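Local coordinates for dehydroquinate synthase (Thermus thermophilus, PDB 1UJN), which probably catalyses the conversion of 3-deoxy-D-arabino-heptulosonate 7-phosphate to 3-dehydroquinate, the second step of chorismate biosynthesis, at residues 178-183 with 318-323; 227-232 with 310-315; 238-243 with 287-292; 255-260 with 331-336. All blocks are in the same frame, centred on the assembly; numbering follows the deposited sequence.

Contact 1: 178-183 with 318-323; sequences GLIAGD and GRLVVR
Leu320 points its side chain at the last turn of helix 164-181, meeting two carbonyl oxygens and one apolar branch. CG lies anti to the carbonyl carbon (chi1 -64°), on the side of the helix end; from there CD1 lies 3.4 Å from Leu179 O, with Ile180 O a little farther off. Its other methyl, CD2, approaches CG1 of Ile180 at 4.4 Å, a loose apolar contact, because Ile180 starts out from the backbone away from the strand. Leu179 O is at the same time gripped by the backbone: Gly318 N donates to it over 2.8 Å in a nearly straight bond (164° at the hydrogen), the donor tilted 27° from the carbonyl plane. Gly318 CA also makes a CH···O contact to Ile180 O at 3.4 Å, so consecutive carbonyls near the helix end both have Gly318 as a neighbour. The two segments come nearest where glycine faces glycine, Gly182 CA and Gly318 CA being 3.7 Å apart; a side chain on either would run into the other. Gly182 leaves the helix with positive phi, and Gly178 O accepts from both Gly182 N and Asp183 N, closing the last turn. The arrangement is a helix C-terminus met by the start of strand 319-323, the second strand of the hairpin with 311-314, in the predominantly helical C-terminal part of the dehydroquinate synthase fold.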
loop_
_atom_site.group_PDB
_atom_site.type_symbol
_atom_site.label_atom_id
_atom_site.label_comp_id
_atom_site.label_asym_id
_atom_site.label_seq_id
_atom_site.Cartn_x
_atom_site.Cartn_y
_atom_site.Cartn_z
ATOM N N GLY A 178 -29.042 -0.036 -10.545
ATOM C CA GLY A 178 -30.449 0.303 -10.668
ATOM C C GLY A 178 -31.279 -0.477 -9.667
ATOM O O GLY A 178 -32.157 0.081 -8.997
ATOM N N LEU A 179 -30.999 -1.771 -9.557
ATOM C CA LEU A 179 -31.718 -2.625 -8.623
ATOM C C LEU A 179 -31.396 -2.238 -7.179
ATOM O O LEU A 179 -32.267 -2.267 -6.309
ATOM C CB LEU A 179 -31.346 -4.092 -8.856
ATOM C CG LEU A 179 -31.771 -4.704 -10.192
ATOM C CD1 LEU A 179 -31.237 -6.123 -10.292
ATOM C CD2 LEU A 179 -33.291 -4.693 -10.303
ATOM N N ILE A 180 -30.142 -1.871 -6.931
ATOM C CA ILE A 180 -29.707 -1.488 -5.594
ATOM C C ILE A 180 -30.326 -0.168 -5.127
ATOM O O ILE A 180 -30.820 -0.068 -4.002
ATOM C CB ILE A 180 -28.170 -1.365 -5.527
ATOM C CG1 ILE A 180 -27.527 -2.737 -5.755
ATOM C CG2 ILE A 180 -27.747 -0.815 -4.174
ATOM C CD1 ILE A 180 -26.014 -2.706 -5.809
ATOM N N ALA A 181 -30.308 0.839 -5.995
ATOM C CA ALA A 181 -30.851 2.151 -5.650
ATOM C C ALA A 181 -32.358 2.282 -5.862
ATOM O O ALA A 181 -33.007 3.124 -5.236
ATOM C CB ALA A 181 -30.125 3.231 -6.448
ATOM N N GLY A 182 -32.913 1.449 -6.736
ATOM C CA GLY A 182 -34.333 1.530 -7.024
ATOM C C GLY A 182 -34.535 2.536 -8.145
ATOM O O GLY A 182 -35.606 3.125 -8.290
ATOM N N ASP A 183 -33.486 2.731 -8.938
ATOM C CA ASP A 183 -33.510 3.667 -10.055
ATOM C C ASP A 183 -33.932 2.949 -11.335
ATOM O O ASP A 183 -33.117 2.294 -11.987
ATOM C CB ASP A 183 -32.119 4.283 -10.247
ATOM C CG ASP A 183 -32.137 5.500 -11.152
ATOM O OD1 ASP A 183 -32.876 5.491 -12.157
ATOM O OD2 ASP A 183 -31.404 6.470 -10.862
ATOM N N GLY A 318 -34.449 -1.155 -4.892
ATOM C CA GLY A 318 -34.166 -0.253 -3.791
ATOM C C GLY A 318 -34.411 -0.883 -2.430
ATOM O O GLY A 318 -34.033 -0.324 -1.399
ATOM N N ARG A 319 -35.050 -2.047 -2.419
ATOM C CA ARG A 319 -35.328 -2.736 -1.163
ATOM C C ARG A 319 -34.702 -4.125 -1.171
ATOM O O ARG A 319 -35.296 -5.089 -1.664
ATOM C CB ARG A 319 -36.839 -2.837 -0.936
ATOM C CG ARG A 319 -37.220 -3.307 0.462
ATOM C CD ARG A 319 -38.687 -3.024 0.754
ATOM N NE ARG A 319 -39.591 -3.825 -0.066
ATOM C CZ ARG A 319 -39.757 -5.136 0.068
ATOM N NH1 ARG A 319 -39.079 -5.802 0.994
ATOM N NH2 ARG A 319 -40.610 -5.780 -0.716
ATOM N N LEU A 320 -33.497 -4.218 -0.622
ATOM C CA LEU A 320 -32.777 -5.480 -0.570
ATOM C C LEU A 320 -32.378 -5.869 0.848
ATOM O O LEU A 320 -32.327 -5.031 1.752
ATOM C CB LEU A 320 -31.514 -5.404 -1.436
ATOM C CG LEU A 320 -31.667 -5.208 -2.946
ATOM C CD1 LEU A 320 -32.176 -3.810 -3.252
ATOM C CD2 LEU A 320 -30.319 -5.437 -3.604
ATOM N N VAL A 321 -32.089 -7.150 1.032
ATOM C CA VAL A 321 -31.677 -7.658 2.329
ATOM C C VAL A 321 -30.466 -8.566 2.168
ATOM O O VAL A 321 -30.255 -9.160 1.109
ATOM C CB VAL A 321 -32.813 -8.458 3.009
ATOM C CG1 VAL A 321 -33.999 -7.549 3.269
ATOM C CG2 VAL A 321 -33.222 -9.636 2.132
ATOM N N VAL A 322 -29.663 -8.652 3.221
ATOM C CA VAL A 322 -28.480 -9.499 3.223
ATOM C C VAL A 322 -28.700 -10.491 4.355
ATOM O O VAL A 322 -28.901 -10.095 5.504
ATOM C CB VAL A 322 -27.202 -8.678 3.487
ATOM C CG1 VAL A 322 -25.982 -9.592 3.491
ATOM C CG2 VAL A 322 -27.059 -7.601 2.426
ATOM N N ARG A 323 -28.674 -11.779 4.030
ATOM C CA ARG A 323 -28.913 -12.810 5.033
ATOM C C ARG A 323 -28.608 -14.206 4.504
ATOM O O ARG A 323 -28.429 -14.400 3.301
ATOM C CB ARG A 323 -30.382 -12.768 5.460
ATOM C CG ARG A 323 -31.338 -12.722 4.271
ATOM C CD ARG A 323 -32.739 -13.201 4.619
ATOM N NE ARG A 323 -32.772 -14.638 4.885
ATOM C CZ ARG A 323 -33.887 -15.352 5.010
ATOM N NH1 ARG A 323 -35.073 -14.768 4.896
ATOM N NH2 ARG A 323 -33.818 -16.656 5.247
#

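Contact 2: 227-232 with 310-315; sequences LNLGHT and HWVVPL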
loop_
_atom_site.group_PDB
_atom_site.type_symbol
_atom_site.label_atom_id
_atom_site.label_comp_id
_atom_site.label_asym_id
_atom_site.label_seq_id
_atom_site.Cartn_x
_atom_site.Cartn_y
_atom_site.Cartn_z
ATOM N N LEU A 227 -23.642 -3.877 -3.085
ATOM C CA LEU A 227 -22.954 -3.832 -4.371
ATOM C C LEU A 227 -22.552 -5.244 -4.788
ATOM O O LEU A 227 -22.194 -5.487 -5.943
ATOM C CB LEU A 227 -21.712 -2.939 -4.274
ATOM C CG LEU A 227 -21.965 -1.459 -3.961
ATOM C CD1 LEU A 227 -20.655 -0.776 -3.609
ATOM C CD2 LEU A 227 -22.620 -0.787 -5.159
ATOM N N ASN A 228 -22.618 -6.178 -3.846
ATOM C CA ASN A 228 -22.266 -7.562 -4.139
ATOM C C ASN A 228 -23.455 -8.352 -4.669
ATOM O O ASN A 228 -23.420 -9.582 -4.727
ATOM C CB ASN A 228 -21.699 -8.242 -2.892
ATOM C CG ASN A 228 -20.361 -7.660 -2.474
ATOM O OD1 ASN A 228 -19.434 -7.564 -3.284
ATOM N ND2 ASN A 228 -20.252 -7.268 -1.208
ATOM N N LEU A 229 -24.510 -7.638 -5.055
ATOM C CA LEU A 229 -25.706 -8.274 -5.598
ATOM C C LEU A 229 -25.334 -9.087 -6.840
ATOM O O LEU A 229 -24.725 -8.559 -7.770
ATOM C CB LEU A 229 -26.741 -7.208 -5.972
ATOM C CG LEU A 229 -28.035 -7.657 -6.662
ATOM C CD1 LEU A 229 -28.851 -8.561 -5.734
ATOM C CD2 LEU A 229 -28.839 -6.429 -7.057
ATOM N N GLY A 230 -25.695 -10.368 -6.839
ATOM C CA GLY A 230 -25.402 -11.238 -7.969
ATOM C C GLY A 230 -23.965 -11.727 -8.055
ATOM O O GLY A 230 -23.617 -12.482 -8.966
ATOM N N HIS A 231 -23.130 -11.320 -7.104
ATOM C CA HIS A 231 -21.723 -11.712 -7.113
ATOM C C HIS A 231 -21.379 -13.040 -6.439
ATOM O O HIS A 231 -20.320 -13.606 -6.705
ATOM C CB HIS A 231 -20.866 -10.602 -6.501
ATOM C CG HIS A 231 -20.662 -9.425 -7.406
ATOM N ND1 HIS A 231 -21.704 -8.657 -7.882
ATOM C CD2 HIS A 231 -19.531 -8.881 -7.917
ATOM C CE1 HIS A 231 -21.225 -7.688 -8.643
ATOM N NE2 HIS A 231 -19.909 -7.802 -8.681
ATOM N N THR A 232 -22.253 -13.539 -5.571
ATOM C CA THR A 232 -21.983 -14.807 -4.897
ATOM C C THR A 232 -22.004 -15.942 -5.919
ATOM O O THR A 232 -21.073 -16.749 -5.987
ATOM C CB THR A 232 -23.019 -15.093 -3.785
ATOM O OG1 THR A 232 -23.005 -14.021 -2.832
ATOM C CG2 THR A 232 -22.679 -16.392 -3.065
ATOM N N HIS A 310 -23.635 -15.169 3.332
ATOM C CA HIS A 310 -24.754 -14.237 3.252
ATOM C C HIS A 310 -25.023 -13.829 1.801
ATOM O O HIS A 310 -24.117 -13.541 1.030
ATOM C CB HIS A 310 -24.417 -13.000 4.089
ATOM C CG HIS A 310 -24.725 -13.264 5.542
ATOM N ND1 HIS A 310 -24.176 -14.287 6.244
ATOM C CD2 HIS A 310 -25.499 -12.493 6.417
ATOM C CE1 HIS A 310 -24.601 -14.127 7.512
ATOM N NE2 HIS A 310 -25.395 -13.061 7.646
ATOM N N TRP A 311 -26.285 -13.793 1.387
ATOM C CA TRP A 311 -26.634 -13.418 0.024
ATOM C C TRP A 311 -27.351 -12.078 -0.013
ATOM O O TRP A 311 -28.110 -11.749 0.899
ATOM C CB TRP A 311 -27.566 -14.456 -0.603
ATOM C CG TRP A 311 -27.063 -15.859 -0.603
ATOM C CD1 TRP A 311 -27.013 -16.717 0.460
ATOM C CD2 TRP A 311 -26.571 -16.587 -1.732
ATOM N NE1 TRP A 311 -26.526 -17.939 0.059
ATOM C CE2 TRP A 311 -26.245 -17.886 -1.282
ATOM C CE3 TRP A 311 -26.373 -16.268 -3.082
ATOM C CZ2 TRP A 311 -25.734 -18.868 -2.136
ATOM C CZ3 TRP A 311 -25.866 -17.243 -3.931
ATOM C CH2 TRP A 311 -25.552 -18.529 -3.453
ATOM N N VAL A 312 -27.111 -11.306 -1.070
ATOM C CA VAL A 312 -27.791 -10.029 -1.236
ATOM C C VAL A 312 -29.052 -10.387 -2.016
ATOM O O VAL A 312 -28.981 -10.780 -3.184
ATOM C CB VAL A 312 -26.957 -9.020 -2.060
ATOM C CG1 VAL A 312 -27.748 -7.740 -2.256
ATOM C CG2 VAL A 312 -25.644 -8.719 -1.349
ATOM N N VAL A 313 -30.200 -10.272 -1.357
ATOM C CA VAL A 313 -31.480 -10.607 -1.971
ATOM C C VAL A 313 -32.310 -9.367 -2.273
ATOM O O VAL A 313 -32.616 -8.585 -1.376
ATOM C CB VAL A 313 -32.318 -11.526 -1.041
ATOM C CG1 VAL A 313 -33.626 -11.913 -1.720
ATOM C CG2 VAL A 313 -31.521 -12.768 -0.677
ATOM N N PRO A 314 -32.679 -9.170 -3.549
ATOM C CA PRO A 314 -33.484 -8.010 -3.938
ATOM C C PRO A 314 -34.972 -8.342 -3.813
ATOM O O PRO A 314 -35.502 -9.138 -4.586
ATOM C CB PRO A 314 -33.065 -7.785 -5.383
ATOM C CG PRO A 314 -32.919 -9.195 -5.882
ATOM C CD PRO A 314 -32.191 -9.893 -4.740
ATOM N N LEU A 315 -35.639 -7.741 -2.832
ATOM C CA LEU A 315 -37.067 -7.988 -2.631
ATOM C C LEU A 315 -37.886 -7.041 -3.497
ATOM O O LEU A 315 -39.034 -7.326 -3.847
ATOM C CB LEU A 315 -37.428 -7.811 -1.155
ATOM C CG LEU A 315 -36.691 -8.751 -0.191
ATOM C CD1 LEU A 315 -37.109 -8.451 1.239
ATOM C CD2 LEU A 315 -36.997 -10.199 -0.539
HETATM O O HOH W 1 -24.952 -12.043 -3.235
HETATM O O HOH W 2 -27.040 -11.816 -4.768
#
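The loop before helix 231-240 and the first turn of that helix, which carries the predicted zinc ligand His231, pack through Leu229 and Thr232 on strand 311-314 of the two-stranded hairpin. Gly230 occupies the N-cap position of the helix. In Leu229, CG is anti to the backbone N (chi1 175°), and the CD1 methyl beyond it touches both Val312 and Pro314: it lies 3.7 Å from Val312 CG1, and the side chain crosses Pro314 obliquely, with CD1 3.7 Å from Pro314 CD. Thr232 comes at Trp311 at about a right angle and puts CG2 over one face of the indole, 3.6 Å from the centroid of the six-membered ring and 19° off its normal, a CH-pi contact displaced toward the rim. No direct hydrogen bond joins the segments; two waters do the polar work at Val312. One accepts from Val312 N at 3.1 Å, donates to Asn228 O and hydrogen-bonds Thr232 OG1. The other accepts from Gly230 N and donates to Val312 O, 2.7 Å away, so both backbone polar atoms of Val312 are tied through water to the loop. The imidazole of His231 is bonded back to the same loop: ND1 donates to Leu229 O over 3.0 Å, the oxygen lying in the imidazole plane, while ND1 stands above the plane of the Leu229 carbonyl, 59° out of it.

Contact 3: 238-243 with 287-292; sequences EAQTRH and PPLAFE
Where helix 231-240 ends in a Schellman motif, with His243 N bonded to Glu238 O and Arg242 N to Ala239 O, Thr241 and Pro287 have the nearest CA atoms, 7.7 Å apart, so side chains must bridge the gap. Gln240 does most of this. Its CG is anti to the backbone N (chi1 -174°) and the chain bends at chi2, carrying the amide past Pro287, the two side chains running in opposite directions. NE2 lies 3.8 Å from Pro287 CG and donates a weak, bent hydrogen bond to Pro288 O (3.3 Å, 142° at the hydrogen). OE1 faces Leu289 instead, 3.9 Å from CD2, the two side chains crossing at about a right angle. Beside it Thr241 adds a thin apolar touch, CG2 to Pro287 CD at 4.2 Å, while its OG1 is hydrogen-bonded to backbone atoms of its own side, Leu237 O and Leu245 N among them. An alanine in place of Gln240 would probably leave Pro288 O without this amide donor and open a gap beside Pro287 and Leu289. With one weak bond and sparse carbon contacts, the chemistry implies a modest surface tether between the helix end and the segment before helix 291-294.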
loop_
_atom_site.group_PDB
_atom_site.type_symbol
_atom_site.label_atom_id
_atom_site.label_comp_id
_atom_site.label_asym_id
_atom_site.label_seq_id
_atom_site.Cartn_x
_atom_site.Cartn_y
_atom_site.Cartn_z
ATOM N N GLU A 238 -17.571 -17.837 -12.478
ATOM C CA GLU A 238 -16.293 -17.417 -13.032
ATOM C C GLU A 238 -15.217 -18.428 -12.666
ATOM O O GLU A 238 -14.359 -18.757 -13.484
ATOM C CB GLU A 238 -15.915 -16.035 -12.502
ATOM C CG GLU A 238 -16.621 -14.892 -13.206
ATOM C CD GLU A 238 -16.210 -13.536 -12.667
ATOM O OE1 GLU A 238 -16.670 -13.165 -11.568
ATOM O OE2 GLU A 238 -15.415 -12.846 -13.339
ATOM N N ALA A 239 -15.276 -18.934 -11.438
ATOM C CA ALA A 239 -14.298 -19.909 -10.971
ATOM C C ALA A 239 -14.441 -21.249 -11.687
ATOM O O ALA A 239 -13.447 -21.855 -12.099
ATOM C CB ALA A 239 -14.436 -20.103 -9.462
ATOM N N GLN A 240 -15.677 -21.711 -11.840
ATOM C CA GLN A 240 -15.917 -22.986 -12.503
ATOM C C GLN A 240 -15.520 -22.974 -13.976
ATOM O O GLN A 240 -15.091 -23.996 -14.517
ATOM C CB GLN A 240 -17.383 -23.383 -12.393
ATOM C CG GLN A 240 -17.654 -24.772 -12.946
ATOM C CD GLN A 240 -19.038 -24.908 -13.532
ATOM O OE1 GLN A 240 -19.813 -23.951 -13.541
ATOM N NE2 GLN A 240 -19.363 -26.103 -14.019
ATOM N N THR A 241 -15.665 -21.825 -14.626
ATOM C CA THR A 241 -15.315 -21.706 -16.040
ATOM C C THR A 241 -13.838 -21.373 -16.225
ATOM O O THR A 241 -13.393 -21.073 -17.335
ATOM C CB THR A 241 -16.143 -20.603 -16.731
ATOM O OG1 THR A 241 -15.847 -19.332 -16.133
ATOM C CG2 THR A 241 -17.625 -20.889 -16.593
ATOM N N ARG A 242 -13.078 -21.433 -15.135
ATOM C CA ARG A 242 -11.657 -21.121 -15.190
ATOM C C ARG A 242 -11.470 -19.689 -15.660
ATOM O O ARG A 242 -10.469 -19.353 -16.296
ATOM C CB ARG A 242 -10.933 -22.082 -16.132
ATOM C CG ARG A 242 -10.402 -23.326 -15.450
ATOM C CD ARG A 242 -11.478 -24.057 -14.666
ATOM N NE ARG A 242 -10.891 -24.984 -13.704
ATOM C CZ ARG A 242 -10.039 -24.629 -12.745
ATOM N NH1 ARG A 242 -9.671 -23.360 -12.612
ATOM N NH2 ARG A 242 -9.550 -25.542 -11.914
ATOM N N HIS A 243 -12.464 -18.861 -15.356
ATOM C CA HIS A 243 -12.454 -17.449 -15.697
ATOM C C HIS A 243 -12.638 -17.134 -17.173
ATOM O O HIS A 243 -12.341 -16.027 -17.623
ATOM C CB HIS A 243 -11.175 -16.820 -15.147
ATOM C CG HIS A 243 -11.026 -17.004 -13.670
ATOM N ND1 HIS A 243 -10.155 -17.919 -13.120
ATOM C CD2 HIS A 243 -11.557 -16.319 -12.629
ATOM C CE1 HIS A 243 -10.151 -17.787 -11.806
ATOM N NE2 HIS A 243 -10.992 -16.822 -11.482
ATOM N N PRO A 287 -21.506 -24.227 -18.900
ATOM C CA PRO A 287 -21.253 -25.670 -18.897
ATOM C C PRO A 287 -22.195 -26.305 -17.877
ATOM O O PRO A 287 -22.651 -25.634 -16.953
ATOM C CB PRO A 287 -19.802 -25.755 -18.460
ATOM C CG PRO A 287 -19.707 -24.632 -17.471
ATOM C CD PRO A 287 -20.440 -23.508 -18.178
ATOM N N PRO A 288 -22.501 -27.600 -18.029
ATOM C CA PRO A 288 -23.403 -28.213 -17.050
ATOM C C PRO A 288 -22.912 -27.991 -15.627
ATOM O O PRO A 288 -21.710 -28.033 -15.354
ATOM C CB PRO A 288 -23.420 -29.687 -17.463
ATOM C CG PRO A 288 -22.113 -29.870 -18.196
ATOM C CD PRO A 288 -22.001 -28.599 -18.990
ATOM N N LEU A 289 -23.848 -27.737 -14.723
ATOM C CA LEU A 289 -23.511 -27.489 -13.332
ATOM C C LEU A 289 -24.575 -28.045 -12.390
ATOM O O LEU A 289 -25.771 -27.921 -12.642
ATOM C CB LEU A 289 -23.332 -25.983 -13.114
ATOM C CG LEU A 289 -24.101 -25.087 -14.094
ATOM C CD1 LEU A 289 -25.603 -25.257 -13.890
ATOM C CD2 LEU A 289 -23.693 -23.635 -13.894
ATOM N N ALA A 290 -24.126 -28.677 -11.313
ATOM C CA ALA A 290 -25.035 -29.250 -10.331
ATOM C C ALA A 290 -24.914 -28.461 -9.039
ATOM O O ALA A 290 -23.859 -27.902 -8.741
ATOM C CB ALA A 290 -24.688 -30.711 -10.088
ATOM N N PHE A 291 -25.995 -28.410 -8.270
ATOM C CA PHE A 291 -25.984 -27.677 -7.014
ATOM C C PHE A 291 -24.891 -28.196 -6.086
ATOM O O PHE A 291 -24.257 -27.421 -5.369
ATOM C CB PHE A 291 -27.336 -27.796 -6.314
ATOM C CG PHE A 291 -27.454 -26.940 -5.088
ATOM C CD1 PHE A 291 -27.507 -25.555 -5.196
ATOM C CD2 PHE A 291 -27.493 -27.515 -3.822
ATOM C CE1 PHE A 291 -27.597 -24.754 -4.064
ATOM C CE2 PHE A 291 -27.584 -26.722 -2.681
ATOM C CZ PHE A 291 -27.636 -25.338 -2.804
ATOM N N GLU A 292 -24.672 -29.507 -6.108
ATOM C CA GLU A 292 -23.664 -30.133 -5.259
ATOM C C GLU A 292 -22.245 -29.712 -5.630
ATOM O O GLU A 292 -21.374 -29.616 -4.766
ATOM C CB GLU A 292 -23.781 -31.659 -5.333
ATOM C CG GLU A 292 -25.172 -32.198 -5.022
ATOM C CD GLU A 292 -26.135 -32.043 -6.185
ATOM O OE1 GLU A 292 -27.344 -32.303 -6.001
ATOM O OE2 GLU A 292 -25.682 -31.670 -7.288
#

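Contact 4: 255-260 with 331-336; sequences LLYAAL and REAFAA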
loop_
_atom_site.group_PDB
_atom_site.type_symbol
_atom_site.label_atom_id
_atom_site.label_comp_id
_atom_site.label_asym_id
_atom_site.label_seq_id
_atom_site.Cartn_x
_atom_site.Cartn_y
_atom_site.Cartn_z
ATOM N N LEU A 255 -27.538 -12.154 -11.237
ATOM C CA LEU A 255 -28.705 -11.300 -11.023
ATOM C C LEU A 255 -29.994 -12.091 -11.197
ATOM O O LEU A 255 -30.979 -11.857 -10.489
ATOM C CB LEU A 255 -28.685 -10.119 -11.992
ATOM C CG LEU A 255 -27.561 -9.112 -11.740
ATOM C CD1 LEU A 255 -27.629 -7.995 -12.768
ATOM C CD2 LEU A 255 -27.697 -8.547 -10.339
ATOM N N LEU A 256 -29.992 -13.022 -12.146
ATOM C CA LEU A 256 -31.171 -13.849 -12.368
ATOM C C LEU A 256 -31.389 -14.719 -11.130
ATOM O O LEU A 256 -32.518 -14.883 -10.659
ATOM C CB LEU A 256 -30.984 -14.737 -13.599
ATOM C CG LEU A 256 -32.135 -15.706 -13.890
ATOM C CD1 LEU A 256 -33.410 -14.919 -14.140
ATOM C CD2 LEU A 256 -31.795 -16.564 -15.093
ATOM N N TYR A 257 -30.301 -15.262 -10.592
ATOM C CA TYR A 257 -30.393 -16.111 -9.411
ATOM C C TYR A 257 -30.911 -15.304 -8.227
ATOM O O TYR A 257 -31.786 -15.762 -7.488
ATOM C CB TYR A 257 -29.023 -16.701 -9.071
ATOM C CG TYR A 257 -29.074 -17.782 -8.014
ATOM C CD1 TYR A 257 -29.670 -19.016 -8.279
ATOM C CD2 TYR A 257 -28.526 -17.573 -6.753
ATOM C CE1 TYR A 257 -29.713 -20.023 -7.304
ATOM C CE2 TYR A 257 -28.565 -18.570 -5.771
ATOM C CZ TYR A 257 -29.159 -19.788 -6.055
ATOM O OH TYR A 257 -29.204 -20.769 -5.087
ATOM N N ALA A 258 -30.376 -14.099 -8.053
ATOM C CA ALA A 258 -30.792 -13.221 -6.962
ATOM C C ALA A 258 -32.281 -12.924 -7.075
ATOM O O ALA A 258 -33.007 -12.933 -6.073
ATOM C CB ALA A 258 -29.997 -11.920 -7.002
ATOM N N ALA A 259 -32.734 -12.663 -8.299
ATOM C CA ALA A 259 -34.139 -12.383 -8.542
ATOM C C ALA A 259 -35.001 -13.576 -8.127
ATOM O O ALA A 259 -36.085 -13.399 -7.569
ATOM C CB ALA A 259 -34.359 -12.061 -10.017
ATOM N N LEU A 260 -34.521 -14.790 -8.392
ATOM C CA LEU A 260 -35.277 -15.987 -8.024
ATOM C C LEU A 260 -35.314 -16.170 -6.506
ATOM O O LEU A 260 -36.315 -16.631 -5.952
ATOM C CB LEU A 260 -34.684 -17.222 -8.713
ATOM C CG LEU A 260 -34.901 -17.190 -10.232
ATOM C CD1 LEU A 260 -34.042 -18.246 -10.912
ATOM C CD2 LEU A 260 -36.391 -17.405 -10.541
ATOM N N ARG A 331 -31.258 -24.544 -3.239
ATOM C CA ARG A 331 -31.355 -25.681 -4.130
ATOM C C ARG A 331 -32.528 -25.497 -5.078
ATOM O O ARG A 331 -32.433 -25.719 -6.277
ATOM C CB ARG A 331 -31.561 -26.936 -3.281
ATOM C CG ARG A 331 -31.270 -28.218 -4.061
ATOM C CD ARG A 331 -31.411 -29.469 -3.186
ATOM N NE ARG A 331 -30.189 -29.693 -2.408
ATOM C CZ ARG A 331 -29.227 -30.446 -2.973
ATOM N NH1 ARG A 331 -29.402 -30.949 -4.183
ATOM N NH2 ARG A 331 -28.090 -30.672 -2.308
ATOM N N GLU A 332 -33.656 -25.074 -4.515
ATOM C CA GLU A 332 -34.876 -24.831 -5.275
ATOM C C GLU A 332 -34.653 -23.732 -6.314
ATOM O O GLU A 332 -35.035 -23.871 -7.473
ATOM C CB GLU A 332 -35.994 -24.404 -4.317
ATOM C CG GLU A 332 -37.319 -24.063 -4.977
ATOM C CD GLU A 332 -38.209 -25.277 -5.180
ATOM O OE1 GLU A 332 -38.489 -25.983 -4.184
ATOM O OE2 GLU A 332 -38.634 -25.520 -6.331
ATOM N N ALA A 333 -34.040 -22.637 -5.882
ATOM C CA ALA A 333 -33.777 -21.507 -6.769
ATOM C C ALA A 333 -32.807 -21.879 -7.884
ATOM O O ALA A 333 -32.967 -21.440 -9.020
ATOM C CB ALA A 333 -33.224 -20.337 -5.969
ATOM N N PHE A 334 -31.797 -22.682 -7.561
ATOM C CA PHE A 334 -30.821 -23.085 -8.566
ATOM C C PHE A 334 -31.509 -23.914 -9.646
ATOM O O PHE A 334 -31.230 -23.755 -10.834
ATOM C CB PHE A 334 -29.689 -23.895 -7.932
ATOM C CG PHE A 334 -28.508 -24.098 -8.843
ATOM C CD1 PHE A 334 -27.738 -23.011 -9.254
ATOM C CD2 PHE A 334 -28.174 -25.367 -9.302
ATOM C CE1 PHE A 334 -26.653 -23.187 -10.108
ATOM C CE2 PHE A 334 -27.087 -25.556 -10.161
ATOM C CZ PHE A 334 -26.325 -24.462 -10.565
ATOM N N ALA A 335 -32.414 -24.796 -9.227
ATOM C CA ALA A 335 -33.143 -25.633 -10.171
ATOM C C ALA A 335 -33.980 -24.755 -11.098
ATOM O O ALA A 335 -34.015 -24.976 -12.311
ATOM C CB ALA A 335 -34.040 -26.617 -9.420
ATOM N N ALA A 336 -34.654 -23.758 -10.530
ATOM C CA ALA A 336 -35.474 -22.854 -11.335
ATOM C C ALA A 336 -34.573 -22.006 -12.223
ATOM O O ALA A 336 -34.919 -21.697 -13.366
ATOM C CB ALA A 336 -36.307 -21.961 -10.440
#
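The hydroxyl of Tyr257 hydrogen-bonds to Leu330 O, one turn back in the helix whose Ala333 and Phe334 the ring itself touches. This ties helix 247-264 to helix 327-342 in the helical C-terminal part of the fold; the local axes pass 9.3 Å apart, running at 127° between their N-to-C directions. Tyr257 CG is anti to the backbone N (chi1 -170°), which carries CG toward helix 327-342. Its CE1 edge does the touching: Phe334 N lies 3.4 Å from CE1, near the ring plane, and Phe334 CA sits in that plane at 3.5 Å from the same atom. CE1 also packs on Ala333 CB at 3.8 Å, and it lies at the edge of the Phe334 ring, near its plane. Trp337 adds an edge-to-face contact to the tyrosine. An alanine in place of Tyr257 would probably leave Leu330 O without its hydroxyl partner and open a gap against Ala333 and Phe334. One turn along helix 247-264, Leu260 continues the apolar seam. Small residues, Ala333 and Ala336, one turn apart on the opposing helix, let it come close. Its CB is 4.4 Å from Ala333 CB, its CD1 reaches within 3.9 Å of Ala333 O, and that same methyl lies 4.4 Å from Ala336 CB.

How the contacts relate
Contacts 1 and 2 use the two strands of one hairpin, their centres about 9 Å apart; Val313 N and Val321 O, 2.7 Å apart, probably hydrogen-bond across it. Contact 2 lies nearest the predicted zinc site of Glu173, His231 and His247, since it contains His231, while the side chain of Ile180 in contact 1 is about 7 Å from that of His231. Contact 4 adjoins contact 2, with Trp311 CZ3 3.5 Å from Tyr257 CE2 and Leu229 packed on Leu255 and Ala258. Contact 3 sits at the C-terminal end of helix 231-240, at the surface, about 19 Å from contact 2 between centres, yet meets contact 4 through the salt bridge of Glu292 with Arg331.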